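Local coordinates for oligopeptide-binding protein oppA (PDB 3DRF) that serves as the peptide receptor of the OppABCDF ABC transporter, capturing oligopeptides in a voluminous cavity that closes like a Venus fly-trap, at residues A[134-139]-A[486-491]; A[140-145]-A[173-178]; A[330-335]-A[389-394]; A[336-341]-A[381-386]. All coordinates share one frame; numbering follows the deposited sequence. Where two conformers were deposited one is given.

Interaction 1 (A[134-139]-A[486-491]); sequences DRWTDS and SAAAPY
Thr137 and Ala489 mark the nearest approach of the two backbones, their CA atoms 4.4 Å apart, where two irregular loops pass each other. The chain leaving helix 482-485 folds into a type I beta turn from Ser486 to Ala489. At the end of the turn, Ala489 CA makes a CA-H...O contact of 3.3 Å with Trp136 O, and one water donates to Asp134 O and Trp136 O while accepting from Tyr491 N. Asp138 N donates to Ser486 OG (3.1 Å, nearly straight at 168°), which is also hydrogen-bonded to Gln482 O; in the conformer described here, Asp138 OD2 accepts from Ala488 N at 2.9 Å, met from above the carboxylate plane. Trp136 brings CD1, at the ring edge, to 3.5 Å from Ala488 O. In this fly-trap receptor, closed on an endogenous peptide, the other end of the contact reaches the ligand: Arg135 NH1 is hydrogen-bonded to the peptide backbone, on which Tyr491 also packs. Tyr491 OH, itself bonded to Asn55 OD1, lies over the centre of the Arg135 guanidinium, 3.0 Å from CZ, with the guanidinium and Tyr491 ring planes 65° apart. An alanine in place of Arg135 would probably leave the peptide backbone without this partner and open a gap beside Tyr491 OH.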
loop_
_atom_site.group_PDB
_atom_site.type_symbol
_atom_site.label_atom_id
_atom_site.label_comp_id
_atom_site.label_asym_id
_atom_site.label_seq_id
_atom_site.Cartn_x
_atom_site.Cartn_y
_atom_site.Cartn_z
ATOM N N ASP A 134 4.434 6.072 -9.929
ATOM C CA ASP A 134 4.547 6.831 -8.672
ATOM C C ASP A 134 5.382 6.035 -7.632
ATOM O O ASP A 134 5.422 6.439 -6.501
ATOM C CB ASP A 134 3.117 7.066 -8.140
ATOM C CG ASP A 134 2.233 7.769 -9.171
ATOM O OD1 ASP A 134 2.622 8.790 -9.626
ATOM O OD2 ASP A 134 1.218 7.215 -9.514
ATOM N N ARG A 135 6.056 4.962 -8.077
ATOM C CA ARG A 135 6.736 4.026 -7.168
ATOM C C ARG A 135 8.284 4.161 -7.072
ATOM O O ARG A 135 8.938 3.334 -6.509
ATOM C CB ARG A 135 6.329 2.578 -7.475
ATOM C CG ARG A 135 4.854 2.265 -7.174
ATOM C CD ARG A 135 4.621 0.743 -7.385
ATOM N NE ARG A 135 3.267 0.345 -6.949
ATOM C CZ ARG A 135 2.943 0.084 -5.707
ATOM N NH1 ARG A 135 1.720 -0.294 -5.410
ATOM N NH2 ARG A 135 3.830 0.187 -4.758
ATOM N N TRP A 136 8.831 5.278 -7.551
ATOM C CA TRP A 136 10.246 5.558 -7.283
ATOM C C TRP A 136 10.426 5.730 -5.739
ATOM O O TRP A 136 9.555 6.196 -5.038
ATOM C CB TRP A 136 10.742 6.817 -8.087
ATOM C CG TRP A 136 12.266 7.007 -7.895
ATOM C CD1 TRP A 136 12.836 7.945 -7.142
ATOM C CD2 TRP A 136 13.352 6.153 -8.376
ATOM N NE1 TRP A 136 14.218 7.793 -7.144
ATOM C CE2 TRP A 136 14.543 6.673 -7.858
ATOM C CE3 TRP A 136 13.406 4.993 -9.173
ATOM C CZ2 TRP A 136 15.790 6.106 -8.136
ATOM C CZ3 TRP A 136 14.619 4.435 -9.435
ATOM C CH2 TRP A 136 15.793 4.985 -8.948
ATOM N N THR A 137 11.603 5.340 -5.267
ATOM C CA THR A 137 11.876 5.300 -3.832
ATOM C C THR A 137 13.396 5.207 -3.673
ATOM O O THR A 137 14.061 4.768 -4.532
ATOM C CB THR A 137 11.177 4.077 -3.185
ATOM O OG1 THR A 137 11.769 3.915 -1.886
ATOM C CG2 THR A 137 11.330 2.746 -4.048
ATOM N N ASP A 138 13.921 5.659 -2.547
ATOM C CA ASP A 138 15.360 5.517 -2.321
ATOM C C ASP A 138 15.823 4.058 -2.193
ATOM O O ASP A 138 17.007 3.783 -2.300
ATOM C CB ASP A 138 15.803 6.337 -1.110
ATOM C CG ASP A 138 15.842 7.814 -1.414
ATOM O OD1 ASP A 138 16.638 8.172 -2.300
ATOM O OD2 ASP A 138 15.088 8.595 -0.788
ATOM N N SER A 139 14.899 3.116 -2.002
ATOM C CA SER A 139 15.337 1.687 -1.978
ATOM C C SER A 139 15.982 1.298 -3.316
ATOM O O SER A 139 16.922 0.554 -3.350
ATOM C CB SER A 139 14.140 0.769 -1.756
ATOM O OG SER A 139 13.441 1.069 -0.523
ATOM N N SER A 486 10.630 7.669 2.300
ATOM C CA SER A 486 11.967 8.135 1.855
ATOM C C SER A 486 11.838 9.419 1.010
ATOM O O SER A 486 10.877 9.659 0.331
ATOM C CB SER A 486 12.768 7.024 1.122
ATOM O OG SER A 486 12.188 6.671 -0.146
ATOM N N ALA A 487 12.897 10.207 1.084
ATOM C CA ALA A 487 12.933 11.519 0.482
ATOM C C ALA A 487 12.587 11.503 -1.023
ATOM O O ALA A 487 12.000 12.415 -1.484
ATOM C CB ALA A 487 14.305 12.153 0.711
ATOM N N ALA A 488 13.005 10.447 -1.721
ATOM C CA ALA A 488 12.744 10.359 -3.174
ATOM C C ALA A 488 11.365 9.811 -3.573
ATOM O O ALA A 488 11.055 9.813 -4.713
ATOM C CB ALA A 488 13.812 9.479 -3.826
ATOM N N ALA A 489 10.561 9.373 -2.612
ATOM C CA ALA A 489 9.303 8.694 -2.913
ATOM C C ALA A 489 8.092 9.637 -3.001
ATOM O O ALA A 489 7.766 10.231 -2.027
ATOM C CB ALA A 489 9.005 7.668 -1.764
ATOM N N PRO A 490 7.357 9.632 -4.106
ATOM C CA PRO A 490 6.071 10.359 -4.184
ATOM C C PRO A 490 5.010 9.802 -3.204
ATOM O O PRO A 490 4.091 10.446 -2.886
ATOM C CB PRO A 490 5.602 10.071 -5.623
ATOM C CG PRO A 490 6.840 9.861 -6.408
ATOM C CD PRO A 490 7.761 9.082 -5.424
ATOM N N TYR A 491 5.230 8.592 -2.679
ATOM C CA TYR A 491 4.297 8.047 -1.677
ATOM C C TYR A 491 4.357 8.769 -0.290
ATOM O O TYR A 491 3.507 8.584 0.485
ATOM C CB TYR A 491 4.553 6.559 -1.469
ATOM C CG TYR A 491 3.879 5.621 -2.487
ATOM C CD1 TYR A 491 3.373 6.071 -3.692
ATOM C CD2 TYR A 491 3.810 4.270 -2.224
ATOM C CE1 TYR A 491 2.781 5.189 -4.588
ATOM C CE2 TYR A 491 3.224 3.394 -3.125
ATOM C CZ TYR A 491 2.723 3.852 -4.299
ATOM O OH TYR A 491 2.122 2.928 -5.181
HETATM O O HOH W 1 6.874 6.192 -4.109
#

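Interaction 2 (A[140-145]-A[173-178]); sequences LANIVG and VQFKEM
Asn142 and Glu177 meet through a pair of hydrogen bonds in which one side-chain amide serves both the backbone N-H and the backbone C=O of Glu177. Asn142 ND2 donates to Glu177 O at 3.0 Å, close to the plane of its own amide, while Asn142 OD1 accepts from Glu177 N at 3.1 Å on a lone pair. CG is anti to the backbone N (chi1 177°), and the amide beyond it faces Glu177, its plane parallel to that of the Phe175 ring. An alanine in place of Asn142 would probably leave Glu177 N and O without these mates and the turn after Phe175 less firmly held. The backbone adds Lys176 N to Asn142 O (2.9 Å) and Val144 N to Gln174 O (3.0 Å). Lys176, extended beyond CG, reaches back so that NZ donates to Ala141 O at 3.1 Å. The apolar part is Ile143, whose CG1 touches Val173 CG1 (3.8 Å) and Phe175 CE1 (3.9 Å), and Val144 CG2 lies beside Gln174 CG.

Further out, Gln174 NE2 bonds to Phe175 O within its own segment and to Ser95 O, while Glu177 OE1 forms a salt bridge with Lys96. Tyr123 and Tyr119 of helix 116-127 pack on Ile143 and Val173. Flanked by the two backbone bonds, Ile143 and Phe175 form a non-hydrogen-bonded antiparallel pair, a single beta bridge that fastens the loop before helix 146-150 to the end of strand 170-174 in a four-stranded antiparallel sheet.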
loop_
_atom_site.group_PDB
_atom_site.type_symbol
_atom_site.label_atom_id
_atom_site.label_comp_id
_atom_site.label_asym_id
_atom_site.label_seq_id
_atom_site.Cartn_x
_atom_site.Cartn_y
_atom_site.Cartn_z
ATOM N N LEU A 140 15.449 1.811 -4.417
ATOM C CA LEU A 140 15.939 1.447 -5.776
ATOM C C LEU A 140 17.296 2.076 -6.131
ATOM O O LEU A 140 17.965 1.611 -6.969
ATOM C CB LEU A 140 14.869 1.802 -6.824
ATOM C CG LEU A 140 13.613 0.874 -6.714
ATOM C CD1 LEU A 140 12.582 1.361 -7.728
ATOM C CD2 LEU A 140 13.941 -0.618 -6.987
ATOM N N ALA A 141 17.683 3.136 -5.397
ATOM C CA ALA A 141 19.020 3.771 -5.559
ATOM C C ALA A 141 20.205 2.867 -5.168
ATOM O O ALA A 141 21.297 3.081 -5.512
ATOM C CB ALA A 141 19.061 5.088 -4.781
ATOM N N ASN A 142 19.874 1.813 -4.423
ATOM C CA ASN A 142 20.852 0.809 -3.974
ATOM C C ASN A 142 21.218 -0.255 -5.013
ATOM O O ASN A 142 22.106 -1.003 -4.785
ATOM C CB ASN A 142 20.386 0.197 -2.616
ATOM C CG ASN A 142 21.311 -0.934 -2.086
ATOM O OD1 ASN A 142 22.419 -0.696 -1.736
ATOM N ND2 ASN A 142 20.788 -2.125 -2.038
ATOM N N ILE A 143 20.561 -0.242 -6.162
ATOM C CA ILE A 143 20.980 -1.066 -7.314
ATOM C C ILE A 143 21.947 -0.240 -8.160
ATOM O O ILE A 143 21.641 0.831 -8.576
ATOM C CB ILE A 143 19.759 -1.544 -8.134
ATOM C CG1 ILE A 143 18.973 -2.571 -7.301
ATOM C CG2 ILE A 143 20.252 -2.230 -9.482
ATOM C CD1 ILE A 143 17.584 -2.923 -7.960
ATOM N N VAL A 144 23.136 -0.784 -8.349
ATOM C CA VAL A 144 24.176 -0.097 -9.132
ATOM C C VAL A 144 23.618 0.340 -10.487
ATOM O O VAL A 144 23.043 -0.432 -11.195
ATOM C CB VAL A 144 25.433 -1.045 -9.295
ATOM C CG1 VAL A 144 26.462 -0.396 -10.212
ATOM C CG2 VAL A 144 26.107 -1.238 -7.921
ATOM N N GLY A 145 23.843 1.621 -10.803
ATOM C CA GLY A 145 23.408 2.146 -12.100
ATOM C C GLY A 145 21.941 2.608 -12.188
ATOM O O GLY A 145 21.548 3.237 -13.133
ATOM N N VAL A 173 21.381 -9.167 -10.154
ATOM C CA VAL A 173 21.210 -7.775 -9.665
ATOM C C VAL A 173 22.328 -7.422 -8.674
ATOM O O VAL A 173 22.520 -8.069 -7.696
ATOM C CB VAL A 173 19.833 -7.590 -8.963
ATOM C CG1 VAL A 173 19.654 -6.137 -8.482
ATOM C CG2 VAL A 173 18.679 -8.092 -9.902
ATOM N N GLN A 174 23.095 -6.409 -9.021
ATOM C CA GLN A 174 24.216 -5.918 -8.218
ATOM C C GLN A 174 23.785 -4.753 -7.345
ATOM O O GLN A 174 23.402 -3.724 -7.826
ATOM C CB GLN A 174 25.368 -5.466 -9.162
ATOM C CG GLN A 174 26.603 -4.942 -8.423
ATOM C CD GLN A 174 27.326 -6.051 -7.657
ATOM O OE1 GLN A 174 27.871 -6.900 -8.274
ATOM N NE2 GLN A 174 27.291 -6.017 -6.335
ATOM N N PHE A 175 23.954 -4.958 -6.067
ATOM C CA PHE A 175 23.666 -3.924 -5.068
ATOM C C PHE A 175 24.936 -3.177 -4.661
ATOM O O PHE A 175 25.998 -3.673 -4.803
ATOM C CB PHE A 175 23.055 -4.559 -3.773
ATOM C CG PHE A 175 21.799 -5.401 -4.055
ATOM C CD1 PHE A 175 20.669 -4.791 -4.557
ATOM C CD2 PHE A 175 21.792 -6.742 -3.784
ATOM C CE1 PHE A 175 19.514 -5.547 -4.829
ATOM C CE2 PHE A 175 20.631 -7.508 -4.047
ATOM C CZ PHE A 175 19.519 -6.880 -4.598
ATOM N N LYS A 176 24.731 -2.004 -4.094
ATOM C CA LYS A 176 25.788 -1.298 -3.313
ATOM C C LYS A 176 26.032 -1.998 -1.962
ATOM O O LYS A 176 27.144 -2.179 -1.593
ATOM C CB LYS A 176 25.425 0.177 -3.099
ATOM C CG LYS A 176 25.247 0.973 -4.421
ATOM C CD LYS A 176 24.809 2.427 -4.132
ATOM C CE LYS A 176 24.534 3.083 -5.427
ATOM N NZ LYS A 176 24.018 4.422 -5.149
ATOM N N GLU A 177 24.964 -2.315 -1.253
ATOM C CA GLU A 177 25.019 -3.080 -0.028
ATOM C C GLU A 177 23.798 -3.994 0.069
ATOM O O GLU A 177 22.720 -3.738 -0.443
ATOM C CB GLU A 177 25.011 -2.170 1.257
ATOM C CG GLU A 177 26.135 -1.098 1.336
ATOM C CD GLU A 177 27.531 -1.704 1.443
ATOM O OE1 GLU A 177 27.685 -2.869 1.694
ATOM O OE2 GLU A 177 28.454 -0.937 1.266
ATOM N N MET A 178 24.007 -5.051 0.823
ATOM C CA MET A 178 22.899 -5.895 1.263
ATOM C C MET A 178 22.089 -5.144 2.312
ATOM O O MET A 178 22.586 -4.262 2.963
ATOM C CB MET A 178 23.425 -7.199 1.863
ATOM C CG MET A 178 24.311 -7.999 0.927
ATOM S SD MET A 178 23.557 -8.408 -0.715
ATOM C CE MET A 178 22.459 -9.832 -0.359
#

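Interaction 3 (A[330-335]-A[389-394]); sequences QNVRQA and DEDGWK
Trp393 turns its indole obliquely to Val332, whose CG2 methyl comes to 3.4 Å from NE1 and 3.6 Å from CD1, so that the five-membered ring does the touching. The two side chains cross at about a right angle. Val332 has CG1 anti to the backbone N (chi1 179°), which leaves CG2 as the branch directed at the indole; the N-H of the same ring is taken by Asp329 OD2. Two further flat groups, the Asn331 amide and the Asp391 carboxylate, have planes 40° apart and meet through their aliphatic parts, CB to CB at 3.7 Å.

No direct hydrogen bond joins the segments, and water carries the polar link. One water accepts from Asn331 ND2 (2.9 Å) and donates to Glu390 OE1 (2.7 Å), while the amide also bonds to Leu387 O and Glu390 OE2 forms a salt bridge with Lys386. A second accepts from Asn331 N and gives a weak bond to Asp391 OD1. Asp391 OD2 has a salt bridge to Lys404, which probably balances its charge.

A Schellman motif, with Gly392 at C-prime, ends helix 381-390 and releases the chain toward Trp393. Beyond this turn Lys394 pairs with Glu403 of strand 401-404, Trp393 rests on Lys407 and Leu409 of strand 407-414, and Val332 also packs on Leu388 of helix 381-390.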
loop_
_atom_site.group_PDB
_atom_site.type_symbol
_atom_site.label_atom_id
_atom_site.label_comp_id
_atom_site.label_asym_id
_atom_site.label_seq_id
_atom_site.Cartn_x
_atom_site.Cartn_y
_atom_site.Cartn_z
ATOM N N GLN A 330 5.339 22.478 15.065
ATOM C CA GLN A 330 5.286 21.179 15.727
ATOM C C GLN A 330 4.183 21.054 16.796
ATOM O O GLN A 330 3.531 20.099 16.866
ATOM C CB GLN A 330 6.654 20.836 16.326
ATOM C CG GLN A 330 6.784 19.438 16.841
ATOM C CD GLN A 330 8.250 19.113 17.100
ATOM O OE1 GLN A 330 9.058 20.012 17.251
ATOM N NE2 GLN A 330 8.549 17.926 17.267
ATOM N N ASN A 331 3.999 22.072 17.616
ATOM C CA ASN A 331 2.923 22.046 18.639
ATOM C C ASN A 331 1.537 21.890 18.038
ATOM O O ASN A 331 0.715 21.286 18.607
ATOM C CB ASN A 331 2.979 23.325 19.501
ATOM C CG ASN A 331 4.052 23.249 20.583
ATOM O OD1 ASN A 331 5.047 22.669 20.384
ATOM N ND2 ASN A 331 3.802 23.849 21.725
ATOM N N VAL A 332 1.313 22.556 16.898
ATOM C CA VAL A 332 0.027 22.415 16.179
ATOM C C VAL A 332 -0.239 20.968 15.691
ATOM O O VAL A 332 -1.251 20.442 15.868
ATOM C CB VAL A 332 -0.046 23.432 15.015
ATOM C CG1 VAL A 332 -1.367 23.284 14.226
ATOM C CG2 VAL A 332 0.013 24.882 15.605
ATOM N N ARG A 333 0.776 20.408 15.062
ATOM C CA ARG A 333 0.699 18.995 14.570
ATOM C C ARG A 333 0.375 18.025 15.704
ATOM O O ARG A 333 -0.445 17.210 15.592
ATOM C CB ARG A 333 2.043 18.555 13.886
ATOM C CG ARG A 333 2.307 19.412 12.599
ATOM C CD ARG A 333 3.438 18.827 11.703
ATOM N NE ARG A 333 4.700 18.579 12.447
ATOM C CZ ARG A 333 5.698 19.451 12.548
ATOM N NH1 ARG A 333 5.602 20.660 12.027
ATOM N NH2 ARG A 333 6.808 19.144 13.210
ATOM N N GLN A 334 1.078 18.194 16.820
ATOM C CA GLN A 334 0.875 17.335 17.981
ATOM C C GLN A 334 -0.524 17.541 18.595
ATOM O O GLN A 334 -1.210 16.599 18.883
ATOM C CB GLN A 334 1.954 17.629 19.048
ATOM C CG GLN A 334 3.406 17.154 18.631
ATOM C CD GLN A 334 4.430 17.518 19.667
ATOM O OE1 GLN A 334 4.135 18.228 20.569
ATOM N NE2 GLN A 334 5.611 16.968 19.549
ATOM N N ALA A 335 -0.927 18.810 18.704
ATOM C CA ALA A 335 -2.223 19.158 19.335
ATOM C C ALA A 335 -3.398 18.525 18.549
ATOM O O ALA A 335 -4.293 17.983 19.099
ATOM C CB ALA A 335 -2.395 20.728 19.477
ATOM N N ASP A 389 -1.639 26.985 23.466
ATOM C CA ASP A 389 -1.438 28.178 24.316
ATOM C C ASP A 389 0.067 28.503 24.382
ATOM O O ASP A 389 0.447 29.601 24.162
ATOM C CB ASP A 389 -1.918 27.933 25.766
ATOM C CG ASP A 389 -3.379 28.129 25.952
ATOM O OD1 ASP A 389 -4.041 28.651 25.063
ATOM O OD2 ASP A 389 -3.854 27.699 26.957
ATOM N N GLU A 390 0.875 27.490 24.665
ATOM C CA GLU A 390 2.356 27.630 24.780
ATOM C C GLU A 390 3.012 28.110 23.493
ATOM O O GLU A 390 4.004 28.762 23.518
ATOM C CB GLU A 390 3.006 26.317 25.256
ATOM C CG GLU A 390 2.716 25.954 26.698
ATOM C CD GLU A 390 3.224 24.607 27.099
ATOM O OE1 GLU A 390 3.562 23.765 26.267
ATOM O OE2 GLU A 390 3.241 24.395 28.280
ATOM N N ASP A 391 2.424 27.784 22.345
ATOM C CA ASP A 391 2.959 28.149 21.038
ATOM C C ASP A 391 2.408 29.464 20.483
ATOM O O ASP A 391 2.656 29.810 19.424
ATOM C CB ASP A 391 2.727 26.983 20.024
ATOM C CG ASP A 391 3.602 27.065 18.807
ATOM O OD1 ASP A 391 4.767 27.280 18.919
ATOM O OD2 ASP A 391 3.073 27.036 17.729
ATOM N N GLY A 392 1.658 30.197 21.275
ATOM C CA GLY A 392 1.183 31.501 20.846
ATOM C C GLY A 392 -0.074 31.526 19.999
ATOM O O GLY A 392 -0.346 32.475 19.377
ATOM N N TRP A 393 -0.779 30.402 19.936
ATOM C CA TRP A 393 -2.040 30.336 19.204
ATOM C C TRP A 393 -3.160 30.649 20.236
ATOM O O TRP A 393 -3.703 29.768 20.799
ATOM C CB TRP A 393 -2.186 28.943 18.546
ATOM C CG TRP A 393 -1.352 28.763 17.300
ATOM C CD1 TRP A 393 -0.142 28.144 17.196
ATOM C CD2 TRP A 393 -1.652 29.290 16.011
ATOM N NE1 TRP A 393 0.323 28.252 15.921
ATOM C CE2 TRP A 393 -0.566 28.941 15.155
ATOM C CE3 TRP A 393 -2.706 30.042 15.497
ATOM C CZ2 TRP A 393 -0.530 29.282 13.838
ATOM C CZ3 TRP A 393 -2.673 30.394 14.171
ATOM C CH2 TRP A 393 -1.567 29.995 13.345
ATOM N N LYS A 394 -3.414 31.937 20.430
ATOM C CA LYS A 394 -4.313 32.410 21.487
ATOM C C LYS A 394 -5.756 32.334 21.062
ATOM O O LYS A 394 -6.093 32.711 20.000
ATOM C CB LYS A 394 -3.944 33.860 21.788
ATOM C CG LYS A 394 -4.783 34.488 22.921
ATOM C CD LYS A 394 -4.222 35.928 23.257
ATOM C CE LYS A 394 -5.282 36.759 24.031
ATOM N NZ LYS A 394 -5.600 36.187 25.351
HETATM O O HOH W 2 5.553 24.573 17.513
HETATM O O HOH W 3 5.312 23.683 24.240
#

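Interaction 4 (A[336-341]-A[381-386]); sequences IGYARN and LDKANK
Lys383 NZ donates to Tyr338 OH at 3.1 Å, the hydrogen bond that joins the two segments. It belongs to a helix-helix packing in which the last turns of helix 330-339 lie against the first turns of helix 381-390. The lysine also spreads its aliphatic chain over the tyrosine ring: CD stands 3.9 Å from the centroid and 18° off the ring normal, a CH-pi contact displaced toward the rim, with Lys383 CE 3.6 Å from Tyr338 CE2. CG anti to the backbone N (chi1 -178°) and the extended chain beyond it let the amine reach the hydroxyl across the ring face. Bond and methylene contact together would limit rotation of the phenol, although Lys383 itself is exposed.

Toward the interior, small residues bring the backbones close. Ala384 CB meets Tyr338 CB at 4.1 Å, and the CA atoms of Ala339 and Leu381 are 5.1 Å apart. Tyr338 is further placed by Tyr376, whose ring meets its own with the planes at about 45°, and by a backbone hydrogen bond with Asp380. Ile436 packs on Ala339, Leu381 and Ala384, touching both helices, while Trp433 of helix 422-435 reaches Ala339. Although the CB of Leu381 points away from helix 330-339, its CD2 methyl turns back to lie 3.9 Å from Ala339 CA.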
loop_
_atom_site.group_PDB
_atom_site.type_symbol
_atom_site.label_atom_id
_atom_site.label_comp_id
_atom_site.label_asym_id
_atom_site.label_seq_id
_atom_site.Cartn_x
_atom_site.Cartn_y
_atom_site.Cartn_z
ATOM N N ILE A 336 -3.307 18.629 17.230
ATOM C CA ILE A 336 -4.375 18.120 16.353
ATOM C C ILE A 336 -4.475 16.571 16.497
ATOM O O ILE A 336 -5.504 16.020 16.481
ATOM C CB ILE A 336 -4.158 18.642 14.925
ATOM C CG1 ILE A 336 -4.474 20.147 14.894
ATOM C CG2 ILE A 336 -5.056 17.862 13.870
ATOM C CD1 ILE A 336 -4.094 20.859 13.555
ATOM N N GLY A 337 -3.321 15.925 16.692
ATOM C CA GLY A 337 -3.279 14.485 17.010
ATOM C C GLY A 337 -3.898 14.132 18.378
ATOM O O GLY A 337 -4.690 13.283 18.470
ATOM N N TYR A 338 -3.532 14.913 19.399
ATOM C CA TYR A 338 -4.077 14.642 20.762
ATOM C C TYR A 338 -5.588 14.891 20.879
ATOM O O TYR A 338 -6.219 14.355 21.729
ATOM C CB TYR A 338 -3.334 15.449 21.852
ATOM C CG TYR A 338 -1.952 14.897 22.163
ATOM C CD1 TYR A 338 -1.796 13.605 22.647
ATOM C CD2 TYR A 338 -0.811 15.674 21.985
ATOM C CE1 TYR A 338 -0.520 13.070 22.937
ATOM C CE2 TYR A 338 0.463 15.158 22.278
ATOM C CZ TYR A 338 0.583 13.856 22.750
ATOM O OH TYR A 338 1.833 13.372 23.029
ATOM N N ALA A 339 -6.113 15.737 20.025
ATOM C CA ALA A 339 -7.564 16.130 20.123
ATOM C C ALA A 339 -8.501 15.042 19.553
ATOM O O ALA A 339 -9.635 14.998 19.861
ATOM C CB ALA A 339 -7.783 17.418 19.363
ATOM N N ARG A 340 -8.009 14.180 18.658
ATOM C CA ARG A 340 -8.900 13.128 18.122
ATOM C C ARG A 340 -9.267 12.106 19.217
ATOM O O ARG A 340 -8.553 11.884 20.138
ATOM C CB ARG A 340 -8.263 12.347 16.918
ATOM C CG ARG A 340 -8.109 13.212 15.631
ATOM C CD ARG A 340 -7.884 12.309 14.394
ATOM N NE ARG A 340 -6.677 11.489 14.552
ATOM C CZ ARG A 340 -6.343 10.546 13.684
ATOM N NH1 ARG A 340 -5.276 9.849 13.897
ATOM N NH2 ARG A 340 -7.103 10.334 12.626
ATOM N N ASN A 341 -10.460 11.528 19.022
ATOM C CA ASN A 341 -10.972 10.473 19.860
ATOM C C ASN A 341 -11.074 9.132 19.114
ATOM O O ASN A 341 -12.121 8.580 18.969
ATOM C CB ASN A 341 -12.362 10.879 20.427
ATOM C CG ASN A 341 -13.365 11.231 19.355
ATOM O OD1 ASN A 341 -13.056 11.559 18.283
ATOM N ND2 ASN A 341 -14.631 11.142 19.721
ATOM N N LEU A 381 -7.329 16.300 25.328
ATOM C CA LEU A 381 -7.753 17.657 24.972
ATOM C C LEU A 381 -7.024 18.723 25.816
ATOM O O LEU A 381 -6.671 19.720 25.343
ATOM C CB LEU A 381 -9.284 17.827 25.133
ATOM C CG LEU A 381 -10.090 17.013 24.107
ATOM C CD1 LEU A 381 -11.559 16.993 24.594
ATOM C CD2 LEU A 381 -10.042 17.683 22.747
ATOM N N ASP A 382 -6.770 18.420 27.080
ATOM C CA ASP A 382 -6.055 19.369 27.920
ATOM C C ASP A 382 -4.624 19.608 27.399
ATOM O O ASP A 382 -4.171 20.702 27.345
ATOM C CB ASP A 382 -5.983 18.912 29.406
ATOM C CG ASP A 382 -7.333 18.888 30.112
ATOM O OD1 ASP A 382 -8.286 19.366 29.582
ATOM O OD2 ASP A 382 -7.345 18.322 31.167
ATOM N N LYS A 383 -3.931 18.529 27.044
ATOM C CA LYS A 383 -2.570 18.666 26.474
ATOM C C LYS A 383 -2.560 19.437 25.151
ATOM O O LYS A 383 -1.745 20.236 24.931
ATOM C CB LYS A 383 -1.918 17.278 26.306
ATOM C CG LYS A 383 -0.491 17.331 25.769
ATOM C CD LYS A 383 0.197 15.964 25.915
ATOM C CE LYS A 383 1.648 16.118 25.553
ATOM N NZ LYS A 383 2.473 14.891 25.676
ATOM N N ALA A 384 -3.525 19.137 24.293
ATOM C CA ALA A 384 -3.662 19.840 23.037
ATOM C C ALA A 384 -3.831 21.337 23.231
ATOM O O ALA A 384 -3.141 22.087 22.649
ATOM C CB ALA A 384 -4.852 19.264 22.258
ATOM N N ASN A 385 -4.775 21.728 24.086
ATOM C CA ASN A 385 -4.980 23.157 24.398
ATOM C C ASN A 385 -3.713 23.822 25.010
ATOM O O ASN A 385 -3.390 24.907 24.647
ATOM C CB ASN A 385 -6.241 23.330 25.310
ATOM C CG ASN A 385 -7.568 23.275 24.521
ATOM O OD1 ASN A 385 -7.758 23.950 23.593
ATOM N ND2 ASN A 385 -8.474 22.473 25.008
ATOM N N LYS A 386 -3.039 23.125 25.907
ATOM C CA LYS A 386 -1.794 23.619 26.528
ATOM C C LYS A 386 -0.723 23.868 25.447
ATOM O O LYS A 386 -0.112 24.870 25.447
ATOM C CB LYS A 386 -1.313 22.617 27.582
ATOM C CG LYS A 386 -0.033 23.052 28.301
ATOM C CD LYS A 386 0.315 22.039 29.411
ATOM C CE LYS A 386 1.606 22.302 30.095
ATOM N NZ LYS A 386 2.599 21.669 29.405
#

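Interactions 3 and 4 are successive parts of one helix pair: both use helices 330-339 and 381-390, their centres are 10 Å apart, and they touch where Ala335 O packs on Ala384 CB at 3.5 Å. Segments 134-139 of interaction 1 and 140-145 of interaction 2 are continuous in sequence, and the contact centres are 15 Å apart. Interaction 1 reaches the bound peptide, and in the chain it closes a long loop that encloses the other three. The helix pair is remote from interaction 1, the centres of interactions 1 and 3 being 31 Å apart and their nearest atoms about 15 Å; between interactions 2 and 4 the centres are 44 Å apart.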